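Local atomic coordinates of putative protease (Parabacteroides distasonis ATCC 8503, PDB entry 3KD4), a protein that is of unknown function but is probably an exported protease-like protein of a bacterium, containing regions of the uncharacterised families DUF3857 and DUF3858. Residues 228-233 and 278-283; 259-264 and 285-290. All blocks are in the same frame, centred on the assembly; numbering follows the deposited sequence. Where two conformers were deposited one is given.

Contact 1. Residues 228-233 and 278-283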
loop_
_atom_site.group_PDB
_atom_site.type_symbol
_atom_site.label_atom_id
_atom_site.label_comp_id
_atom_site.label_asym_id
_atom_site.label_seq_id
_atom_site.Cartn_x
_atom_site.Cartn_y
_atom_site.Cartn_z
ATOM N N TYR A 228 22.887 -4.618 -21.553
ATOM C CA TYR A 228 24.330 -4.865 -21.683
ATOM C C TYR A 228 25.160 -4.007 -20.731
ATOM O O TYR A 228 25.995 -4.520 -20.005
ATOM C CB TYR A 228 24.814 -4.638 -23.125
ATOM C CG TYR A 228 26.331 -4.744 -23.202
ATOM C CD1 TYR A 228 26.967 -5.999 -23.229
ATOM C CD2 TYR A 228 27.133 -3.605 -23.165
ATOM C CE1 TYR A 228 28.345 -6.111 -23.261
ATOM C CE2 TYR A 228 28.526 -3.712 -23.177
ATOM C CZ TYR A 228 29.123 -4.967 -23.229
ATOM O OH TYR A 228 30.514 -5.084 -23.270
ATOM N N GLU A 229 24.919 -2.705 -20.743
ATOM C CA GLU A 229 25.634 -1.806 -19.869
ATOM C C GLU A 229 25.400 -2.114 -18.383
ATOM O O GLU A 229 26.339 -2.085 -17.583
ATOM C CB GLU A 229 25.279 -0.354 -20.159
ATOM C CG GLU A 229 25.800 0.637 -19.047
ATOM C CD GLU A 229 25.654 2.141 -19.410
ATOM O OE1 GLU A 229 25.472 2.434 -20.624
ATOM O OE2 GLU A 229 25.715 3.011 -18.481
ATOM N N SER A 230 24.153 -2.400 -18.029
ATOM C CA SER A 230 23.786 -2.666 -16.658
ATOM C C SER A 230 24.530 -3.908 -16.150
ATOM O O SER A 230 25.057 -3.919 -15.039
ATOM C CB SER A 230 22.272 -2.806 -16.539
ATOM O OG SER A 230 21.593 -1.582 -16.899
ATOM N N LYS A 231 24.587 -4.950 -16.977
ATOM C CA LYS A 231 25.317 -6.151 -16.619
ATOM C C LYS A 231 26.825 -5.885 -16.503
ATOM O O LYS A 231 27.463 -6.345 -15.584
ATOM C CB LYS A 231 25.080 -7.250 -17.640
ATOM C CG LYS A 231 23.633 -7.794 -17.642
ATOM C CD LYS A 231 23.358 -8.584 -18.912
ATOM C CE LYS A 231 21.949 -9.156 -18.912
ATOM N NZ LYS A 231 21.628 -9.836 -20.208
ATOM N N THR A 232 27.383 -5.168 -17.464
ATOM C CA THR A 232 28.828 -4.911 -17.487
ATOM C C THR A 232 29.169 -4.062 -16.298
ATOM O O THR A 232 30.108 -4.380 -15.575
ATOM C CB THR A 232 29.285 -4.267 -18.803
ATOM O OG1 THR A 232 28.951 -5.141 -19.888
ATOM C CG2 THR A 232 30.820 -4.008 -18.798
ATOM N N PHE A 233 28.376 -3.019 -16.060
ATOM C CA PHE A 233 28.581 -2.132 -14.895
ATOM C C PHE A 233 28.532 -2.892 -13.569
ATOM O O PHE A 233 29.341 -2.627 -12.671
ATOM C CB PHE A 233 27.536 -1.026 -14.912
ATOM C CG PHE A 233 27.787 0.132 -13.972
ATOM C CD1 PHE A 233 29.057 0.475 -13.504
ATOM C CD2 PHE A 233 26.727 0.928 -13.604
ATOM C CE1 PHE A 233 29.224 1.576 -12.667
ATOM C CE2 PHE A 233 26.896 2.028 -12.764
ATOM C CZ PHE A 233 28.157 2.360 -12.307
ATOM N N THR A 278 18.542 2.359 -20.262
ATOM C CA THR A 278 18.004 3.710 -20.258
ATOM C C THR A 278 17.528 4.088 -18.853
ATOM O O THR A 278 17.708 5.217 -18.424
ATOM C CB THR A 278 16.816 3.790 -21.211
ATOM O OG1 THR A 278 17.276 3.476 -22.523
ATOM C CG2 THR A 278 16.181 5.159 -21.224
ATOM N N VAL A 279 16.902 3.132 -18.153
ATOM C CA VAL A 279 16.509 3.333 -16.758
ATOM C C VAL A 279 17.738 3.726 -15.977
ATOM O O VAL A 279 17.769 4.781 -15.349
ATOM C CB VAL A 279 15.867 2.064 -16.110
ATOM C CG1 VAL A 279 15.607 2.313 -14.627
ATOM C CG2 VAL A 279 14.584 1.701 -16.814
ATOM N N LEU A 280 18.745 2.869 -16.059
ATOM C CA LEU A 280 20.030 3.058 -15.379
ATOM C C LEU A 280 20.547 4.494 -15.624
ATOM O O LEU A 280 20.704 5.254 -14.679
ATOM C CB LEU A 280 21.025 1.976 -15.831
ATOM C CG LEU A 280 22.471 1.991 -15.274
ATOM C CD1 LEU A 280 22.516 1.670 -13.769
ATOM C CD2 LEU A 280 23.363 1.032 -16.053
ATOM N N ARG A 281 20.695 4.899 -16.881
ATOM C CA ARG A 281 21.173 6.263 -17.185
ATOM C C ARG A 281 20.269 7.419 -16.739
ATOM O O ARG A 281 20.772 8.499 -16.460
ATOM C CB ARG A 281 21.484 6.402 -18.677
ATOM C CG ARG A 281 22.729 5.618 -19.088
ATOM C CD ARG A 281 23.088 5.824 -20.560
ATOM N NE ARG A 281 22.107 5.212 -21.456
ATOM C CZ ARG A 281 22.217 4.014 -22.042
ATOM N NH1 ARG A 281 23.275 3.232 -21.858
ATOM N NH2 ARG A 281 21.243 3.590 -22.833
ATOM N N SER A 282 18.946 7.216 -16.675
ATOM C CA SER A 282 18.034 8.328 -16.390
ATOM C C SER A 282 17.941 8.711 -14.929
ATOM O O SER A 282 17.491 9.811 -14.620
ATOM C CB SER A 282 16.611 8.045 -16.911
ATOM O OG SER A 282 15.929 7.105 -16.101
ATOM N N ALA A 283 18.314 7.820 -14.016
ATOM C CA ALA A 283 18.239 8.151 -12.590
ATOM C C ALA A 283 16.823 8.288 -11.978
ATOM O O ALA A 283 16.655 8.851 -10.881
ATOM C CB ALA A 283 19.031 9.433 -12.317
#
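Leu280 and Ser230 carry the close part of this contact between helix 228-238 and helix 276-282, whose short segments approach to 9.7 Å between axes at 67°. Their CA atoms are the nearest pair across the segments. Leu280 keeps CG anti to its backbone N (chi1 178°), and beyond it the CD2 methyl lies 3.3 Å from Ser230 OG and 3.8 Å from Ser230 CA. The same methyl reaches Glu229 CG at 3.9 Å, while Phe233 brings only CD2 of its ring, 4.2 Å from Leu280 CD2 in an oblique approach. One methyl thus touches two neighbours in sequence, Glu229 and Ser230, and a third residue about one turn on, Phe233. Ser230 OG finds its polar partner in Asp277, whose carboxylate also takes the backbone N of Glu229 in the first turn of helix 228-238.

The solvent side is looser. There Arg281, bent at chi3, meets Glu229 in a salt bridge, with Glu229 OE1 at the guanidinium edge, 2.6 Å from Arg281 NH1. The hydrogen bond is weak by its angle at the proton, 126°. Glu229 and Arg281 also touch a crystal neighbour, which may influence their pose. A single close oxygen-nitrogen pair and a bent bond imply a pairing that is probably held more by charge than by direction, beside an apolar contact resting largely on one methyl.

Contact 2. Residues 259-264 and 285-290; sequences LSTCPI and GTPLEI
Leu259 opens the contact, its CD2 lying 4.1 Å from CG1 of Ile290 as the two side chains slide past each other in opposite directions. What follows is a minimal parallel beta bridge, Thr261 with Gly285, which runs straight into the start of helix 287-300; helix 276-282 lies in the connection between the two short strands. Ser260 contributes its carbonyl: Ser260 O accepts from Gly285 N at 2.9 Å. Thr261 crosses both Pro287 and Ile290 at about a right angle, with CG2 against Pro287 CG and OG1 3.4 Å from Ile290 CD1. The bridge is completed at Cys262, where N donates to Gly285 O over 2.7 Å, almost straight at the proton (174°). Cys262 O then receives a CA-H...O contact from Thr286 CA at 3.2 Å. Pro263, centre of an inverse gamma turn, brings the chain to Ile264, whose CB meets Thr286 CG2 at 4.0 Å in the conformer given.

Thr286 is the N-cap and forms a capping box with Glu289. The box closes reciprocally: Glu289 N donates to Thr286 OG1 at 3.1 Å, and Thr286 N to Glu289 OE1 at 3.0 Å. An alanine in place of Thr286 would probably leave Glu289 N without its capping acceptor and open a gap beside Ile264. Glu289 OE1, the oxygen that takes Thr286 N, is also the one in a salt bridge with Arg274 NH2.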
loop_
_atom_site.group_PDB
_atom_site.type_symbol
_atom_site.label_atom_id
_atom_site.label_comp_id
_atom_site.label_asym_id
_atom_site.label_seq_id
_atom_site.Cartn_x
_atom_site.Cartn_y
_atom_site.Cartn_z
ATOM N N LEU A 259 19.019 6.205 -8.058
ATOM C CA LEU A 259 17.741 6.187 -8.770
ATOM C C LEU A 259 16.659 6.615 -7.819
ATOM O O LEU A 259 16.593 6.140 -6.687
ATOM C CB LEU A 259 17.409 4.794 -9.300
ATOM C CG LEU A 259 18.021 4.431 -10.662
ATOM C CD1 LEU A 259 19.407 3.767 -10.505
ATOM C CD2 LEU A 259 17.081 3.516 -11.428
ATOM N N SER A 260 15.814 7.531 -8.261
ATOM C CA SER A 260 14.646 7.856 -7.479
ATOM C C SER A 260 13.469 7.027 -8.021
ATOM O O SER A 260 13.470 6.625 -9.196
ATOM C CB SER A 260 14.379 9.337 -7.547
ATOM O OG SER A 260 14.036 9.675 -8.865
ATOM N N THR A 261 12.497 6.739 -7.157
ATOM C CA THR A 261 11.370 5.914 -7.552
ATOM C C THR A 261 10.227 6.774 -8.029
ATOM O O THR A 261 9.796 7.656 -7.335
ATOM C CB THR A 261 10.845 5.048 -6.435
ATOM O OG1 THR A 261 11.935 4.331 -5.891
ATOM C CG2 THR A 261 9.805 4.017 -6.991
ATOM N N CYS A 262 9.749 6.470 -9.220
ATOM C CA CYS A 262 8.656 7.165 -9.858
ATOM C C CYS A 262 7.414 6.285 -9.741
ATOM O O CYS A 262 7.340 5.254 -10.397
ATOM C CB CYS A 262 9.054 7.343 -11.320
ATOM S SG CYS A 262 8.025 8.397 -12.242
ATOM N N PRO A 263 6.444 6.669 -8.907
ATOM C CA PRO A 263 5.311 5.759 -8.686
ATOM C C PRO A 263 4.234 5.716 -9.804
ATOM O O PRO A 263 3.059 5.978 -9.571
ATOM C CB PRO A 263 4.760 6.241 -7.345
ATOM C CG PRO A 263 5.011 7.739 -7.366
ATOM C CD PRO A 263 6.312 7.917 -8.123
ATOM N N ILE A 264 4.626 5.301 -10.990
ATOM C CA ILE A 264 3.688 5.179 -12.100
ATOM C C ILE A 264 3.090 3.781 -12.091
ATOM O O ILE A 264 3.821 2.786 -12.166
ATOM C CB ILE A 264 4.366 5.449 -13.411
ATOM C CG1 ILE A 264 5.005 6.845 -13.346
ATOM C CG2 ILE A 264 3.368 5.360 -14.567
ATOM C CD1 ILE A 264 6.015 7.036 -14.370
ATOM N N GLY A 285 13.130 5.578 -11.923
ATOM C CA GLY A 285 12.487 4.392 -12.435
ATOM C C GLY A 285 11.207 4.085 -11.672
ATOM O O GLY A 285 11.050 4.448 -10.505
ATOM N N THR A 286 10.300 3.398 -12.341
ATOM C CA THR A 286 9.106 2.858 -11.695
ATOM C C THR A 286 9.559 1.715 -10.817
ATOM O O THR A 286 10.655 1.218 -11.001
ATOM C CB THR A 286 8.121 2.367 -12.730
ATOM O OG1 THR A 286 8.655 1.205 -13.381
ATOM C CG2 THR A 286 7.832 3.482 -13.759
ATOM N N PRO A 287 8.726 1.296 -9.840
ATOM C CA PRO A 287 9.072 0.129 -9.035
ATOM C C PRO A 287 9.450 -1.090 -9.872
ATOM O O PRO A 287 10.399 -1.790 -9.544
ATOM C CB PRO A 287 7.795 -0.135 -8.230
ATOM C CG PRO A 287 7.208 1.270 -8.055
ATOM C CD PRO A 287 7.466 1.923 -9.400
ATOM N N LEU A 288 8.728 -1.297 -10.971
ATOM C CA LEU A 288 8.947 -2.429 -11.842
ATOM C C LEU A 288 10.319 -2.312 -12.529
ATOM O O LEU A 288 11.058 -3.284 -12.616
ATOM C CB LEU A 288 7.832 -2.524 -12.875
ATOM C CG LEU A 288 7.891 -3.676 -13.879
ATOM C CD1 LEU A 288 7.806 -5.028 -13.154
ATOM C CD2 LEU A 288 6.754 -3.532 -14.954
ATOM N N GLU A 289 10.630 -1.125 -13.024
ATOM C CA GLU A 289 11.937 -0.854 -13.641
ATOM C C GLU A 289 13.078 -1.053 -12.654
ATOM O O GLU A 289 14.103 -1.645 -12.987
ATOM C CB GLU A 289 11.974 0.569 -14.202
ATOM C CG GLU A 289 11.243 0.711 -15.526
ATOM C CD GLU A 289 11.080 2.167 -15.998
ATOM O OE1 GLU A 289 11.251 3.091 -15.166
ATOM O OE2 GLU A 289 10.810 2.389 -17.208
ATOM N N ILE A 290 12.915 -0.543 -11.440
ATOM C CA ILE A 290 13.958 -0.674 -10.434
ATOM C C ILE A 290 14.166 -2.129 -10.021
ATOM O O ILE A 290 15.307 -2.614 -9.930
ATOM C CB ILE A 290 13.680 0.267 -9.213
ATOM C CG1 ILE A 290 13.786 1.736 -9.655
ATOM C CG2 ILE A 290 14.659 -0.012 -8.047
ATOM C CD1 ILE A 290 13.217 2.758 -8.616
#

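Overall arrangement
Contact 1 lies at the surface, about 28 Å from the centre of the chain to its own centre; contact 2, at about 15 Å, is partly buried. Their segments alternate in sequence, and the contacts meet directly: Ala283 O, just after helix 276-282, probably accepts from Ser260 N, and the two methyls of Val279 pack on Leu259 and Glu289. Helix 276-282 thus belongs to contact 1 and, through Val279, packs against both segments of contact 2. The chemistry follows the depth. Contact 1 buries 234 Å², mainly through side chains, with a salt bridge as its polar link, whereas contact 2 buries 366 Å² and adds two backbone hydrogen bonds across its segments.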